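Local atomic coordinates of phosphoribosylaminoimidazole carboxylase, ATPase subunit (Thermus thermophilus, PDB entry 3AW8), a protein that probably catalyses the ATP-dependent carboxylation of 5-aminoimidazole ribonucleotide with bicarbonate to N5-carboxyaminoimidazole ribonucleotide in purine biosynthesis. Residues 209-214 and 300-305. Residues are numbered along the deposited sequence; the frame is centred on the assembly and turned at random.
Sequences RLSLAP and SAMVNL
S211 and M302 face each other as an antiparallel hydrogen-bonded pair: S211 N donates to M302 O and M302 N to S211 O, each at 2.8 Å, with both donors in the plane of the accepting carbonyl. A second such pair is A213 with S300; the N-H of S300 runs almost straight (179°) into A213 O. On the face shared by S211 and M302, the methionine folds back over the serine. M302 CB lies 3.6 Å from S211 CB. CG stands anti to the backbone N (chi1 -163°), and bends at the next two torsions carry the chain through SD and return M302 CE to the serine, 3.7 Å from S211 OG. That hydroxyl finds its polar partner in N201 of strand 193-204.

The opposite face is apolar. L210 CD1 meets V303 CG1 as the two side chains cross obliquely, and L212 CD2 reaches A301 CB at 4.0 Å; helix 346-357 packs on part of this face, L353 touching L210 and A301, and L349 touching A301. At the R209 end, N304 N donates to R209 O at 3.1 Å from above the carbonyl plane. R209 O also accepts from a water that bridges to N304 O. The guanidinium points elsewhere, with NE on W204 O and NH1 in a salt bridge to E362, while N304 ND2 binds L208 O and N265 OD1. On its other edge strand 207-213 pairs with strand 193-204, where R209 and L210 both face R202 in a classic beta bulge. The paired strands, 207-213 and 299-306, are neighbours in a large antiparallel sheet, where this buried seam joins the AMP-binding ATP-grasp domain to the C-terminal domain of a PurK-type ATP-grasp enzyme.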
ATOM      1  N   ARG A 209      -1.377   6.024 -22.030  1.00 43.67           N
ATOM      2  CA  ARG A 209      -2.654   6.516 -21.525  1.00 41.54           C
ATOM      3  C   ARG A 209      -3.432   5.464 -20.767  1.00 40.41           C
ATOM      4  O   ARG A 209      -4.074   5.775 -19.772  1.00 39.47           O
ATOM      5  CB  ARG A 209      -3.517   7.025 -22.675  1.00 39.96           C
ATOM      6  CG  ARG A 209      -2.866   8.107 -23.492  1.00 41.67           C
ATOM      7  CD  ARG A 209      -2.710   9.401 -22.712  1.00 41.17           C
ATOM      8  NE  ARG A 209      -2.019  10.400 -23.522  1.00 43.90           N
ATOM      9  CZ  ARG A 209      -2.017  11.702 -23.265  1.00 46.24           C
ATOM     10  NH1 ARG A 209      -2.672  12.181 -22.213  1.00 47.49           N
ATOM     11  NH2 ARG A 209      -1.364  12.532 -24.066  1.00 44.08           N
ATOM     12  N   LEU A 210      -3.363   4.220 -21.224  1.00 39.67           N
ATOM     13  CA  LEU A 210      -4.118   3.164 -20.577  1.00 41.69           C
ATOM     14  C   LEU A 210      -3.437   1.809 -20.648  1.00 43.38           C
ATOM     15  O   LEU A 210      -2.828   1.463 -21.662  1.00 45.49           O
ATOM     16  CB  LEU A 210      -5.496   3.054 -21.238  1.00 43.78           C
ATOM     17  CG  LEU A 210      -6.453   2.005 -20.669  1.00 46.18           C
ATOM     18  CD1 LEU A 210      -7.257   2.633 -19.535  1.00 45.44           C
ATOM     19  CD2 LEU A 210      -7.385   1.498 -21.762  1.00 46.94           C
ATOM     20  N   SER A 211      -3.561   1.035 -19.574  1.00 43.49           N
ATOM     21  CA  SER A 211      -2.982  -0.304 -19.516  1.00 45.41           C
ATOM     22  C   SER A 211      -4.039  -1.323 -19.089  1.00 46.34           C
ATOM     23  O   SER A 211      -4.711  -1.146 -18.066  1.00 47.11           O
ATOM     24  CB  SER A 211      -1.795  -0.347 -18.540  1.00 45.37           C
ATOM     25  OG  SER A 211      -0.611   0.171 -19.127  1.00 47.50           O
ATOM     26  N   LEU A 212      -4.192  -2.384 -19.876  1.00 45.09           N
ATOM     27  CA  LEU A 212      -5.167  -3.415 -19.566  1.00 46.04           C
ATOM     28  C   LEU A 212      -4.452  -4.699 -19.171  1.00 48.10           C
ATOM     29  O   LEU A 212      -3.666  -5.247 -19.947  1.00 49.26           O
ATOM     30  CB  LEU A 212      -6.084  -3.649 -20.771  1.00 44.43           C
ATOM     31  CG  LEU A 212      -6.910  -2.404 -21.115  1.00 45.21           C
ATOM     32  CD1 LEU A 212      -7.585  -2.546 -22.477  1.00 44.46           C
ATOM     33  CD2 LEU A 212      -7.929  -2.181 -20.018  1.00 43.56           C
ATOM     34  N   ALA A 213      -4.721  -5.167 -17.957  1.00 49.52           N
ATOM     35  CA  ALA A 213      -4.095  -6.379 -17.449  1.00 52.05           C
ATOM     36  C   ALA A 213      -5.109  -7.330 -16.821  1.00 53.20           C
ATOM     37  O   ALA A 213      -5.987  -6.907 -16.071  1.00 54.28           O
ATOM     38  CB  ALA A 213      -3.019  -6.017 -16.423  1.00 51.56           C
ATOM     39  N   PRO A 214      -5.009  -8.631 -17.141  1.00 53.41           N
ATOM     40  CA  PRO A 214      -4.004  -9.190 -18.051  1.00 54.76           C
ATOM     41  C   PRO A 214      -4.319  -8.730 -19.469  1.00 57.00           C
ATOM     42  O   PRO A 214      -5.419  -8.246 -19.727  1.00 59.81           O
ATOM     43  CB  PRO A 214      -4.192 -10.694 -17.886  1.00 53.38           C
ATOM     44  CG  PRO A 214      -4.692 -10.819 -16.483  1.00 52.65           C
ATOM     45  CD  PRO A 214      -5.694  -9.706 -16.408  1.00 52.79           C
ATOM     46  N   SER A 300      -7.558  -5.497 -14.224  1.00 52.56           N
ATOM     47  CA  SER A 300      -7.239  -4.113 -13.947  1.00 49.92           C
ATOM     48  C   SER A 300      -7.128  -3.254 -15.184  1.00 49.70           C
ATOM     49  O   SER A 300      -6.810  -3.734 -16.271  1.00 50.18           O
ATOM     50  CB  SER A 300      -5.927  -4.032 -13.175  1.00 46.57           C
ATOM     51  OG  SER A 300      -6.018  -4.753 -11.968  1.00 44.16           O
ATOM     52  N   ALA A 301      -7.398  -1.973 -14.992  1.00 48.70           N
ATOM     53  CA  ALA A 301      -7.298  -0.982 -16.039  1.00 48.51           C
ATOM     54  C   ALA A 301      -6.519   0.140 -15.365  1.00 49.14           C
ATOM     55  O   ALA A 301      -6.931   0.667 -14.325  1.00 48.09           O
ATOM     56  CB  ALA A 301      -8.679  -0.498 -16.458  1.00 50.46           C
ATOM     57  N   MET A 302      -5.382   0.483 -15.953  1.00 47.10           N
ATOM     58  CA  MET A 302      -4.514   1.518 -15.416  1.00 44.00           C
ATOM     59  C   MET A 302      -4.668   2.762 -16.284  1.00 41.57           C
ATOM     60  O   MET A 302      -4.315   2.735 -17.463  1.00 41.97           O
ATOM     61  CB  MET A 302      -3.065   0.998 -15.457  1.00 44.93           C
ATOM     62  CG  MET A 302      -2.034   1.723 -14.592  1.00 44.09           C
ATOM     63  SD  MET A 302      -1.587   3.372 -15.151  1.00 44.70           S
ATOM     64  CE  MET A 302      -0.994   3.016 -16.833  1.00 39.27           C
ATOM     65  N   VAL A 303      -5.213   3.844 -15.739  1.00 38.75           N
ATOM     66  CA  VAL A 303      -5.333   5.047 -16.556  1.00 39.64           C
ATOM     67  C   VAL A 303      -4.449   6.157 -15.988  1.00 39.44           C
ATOM     68  O   VAL A 303      -4.594   6.561 -14.837  1.00 39.57           O
ATOM     69  CB  VAL A 303      -6.838   5.546 -16.714  1.00 39.99           C
ATOM     70  CG1 VAL A 303      -7.784   4.366 -16.749  1.00 38.08           C
ATOM     71  CG2 VAL A 303      -7.230   6.505 -15.608  1.00 42.11           C
ATOM     72  N   ASN A 304      -3.506   6.627 -16.797  1.00 39.82           N
ATOM     73  CA  ASN A 304      -2.610   7.689 -16.370  1.00 41.10           C
ATOM     74  C   ASN A 304      -3.320   9.021 -16.247  1.00 41.62           C
ATOM     75  O   ASN A 304      -4.287   9.293 -16.958  1.00 41.96           O
ATOM     76  CB  ASN A 304      -1.451   7.864 -17.354  1.00 41.65           C
ATOM     77  CG  ASN A 304      -0.286   6.942 -17.059  1.00 41.56           C
ATOM     78  OD1 ASN A 304      -0.169   6.400 -15.959  1.00 41.26           O
ATOM     79  ND2 ASN A 304       0.593   6.774 -18.038  1.00 38.74           N
ATOM     80  N   LEU A 305      -2.821   9.844 -15.331  1.00 42.20           N
ATOM     81  CA  LEU A 305      -3.332  11.188 -15.097  1.00 42.04           C
ATOM     82  C   LEU A 305      -2.242  12.109 -15.643  1.00 43.70           C
ATOM     83  O   LEU A 305      -1.207  12.311 -15.006  1.00 46.50           O
ATOM     84  CB  LEU A 305      -3.543  11.421 -13.596  1.00 39.58           C
ATOM     85  CG  LEU A 305      -4.947  11.268 -12.984  1.00 41.91           C
ATOM     86  CD1 LEU A 305      -5.908  10.546 -13.920  1.00 41.54           C
ATOM     87  CD2 LEU A 305      -4.826  10.539 -11.665  1.00 39.68           C
TER
HETATM   88  O   HOH W   1      -4.793   8.378 -19.453  1.00 28.47           O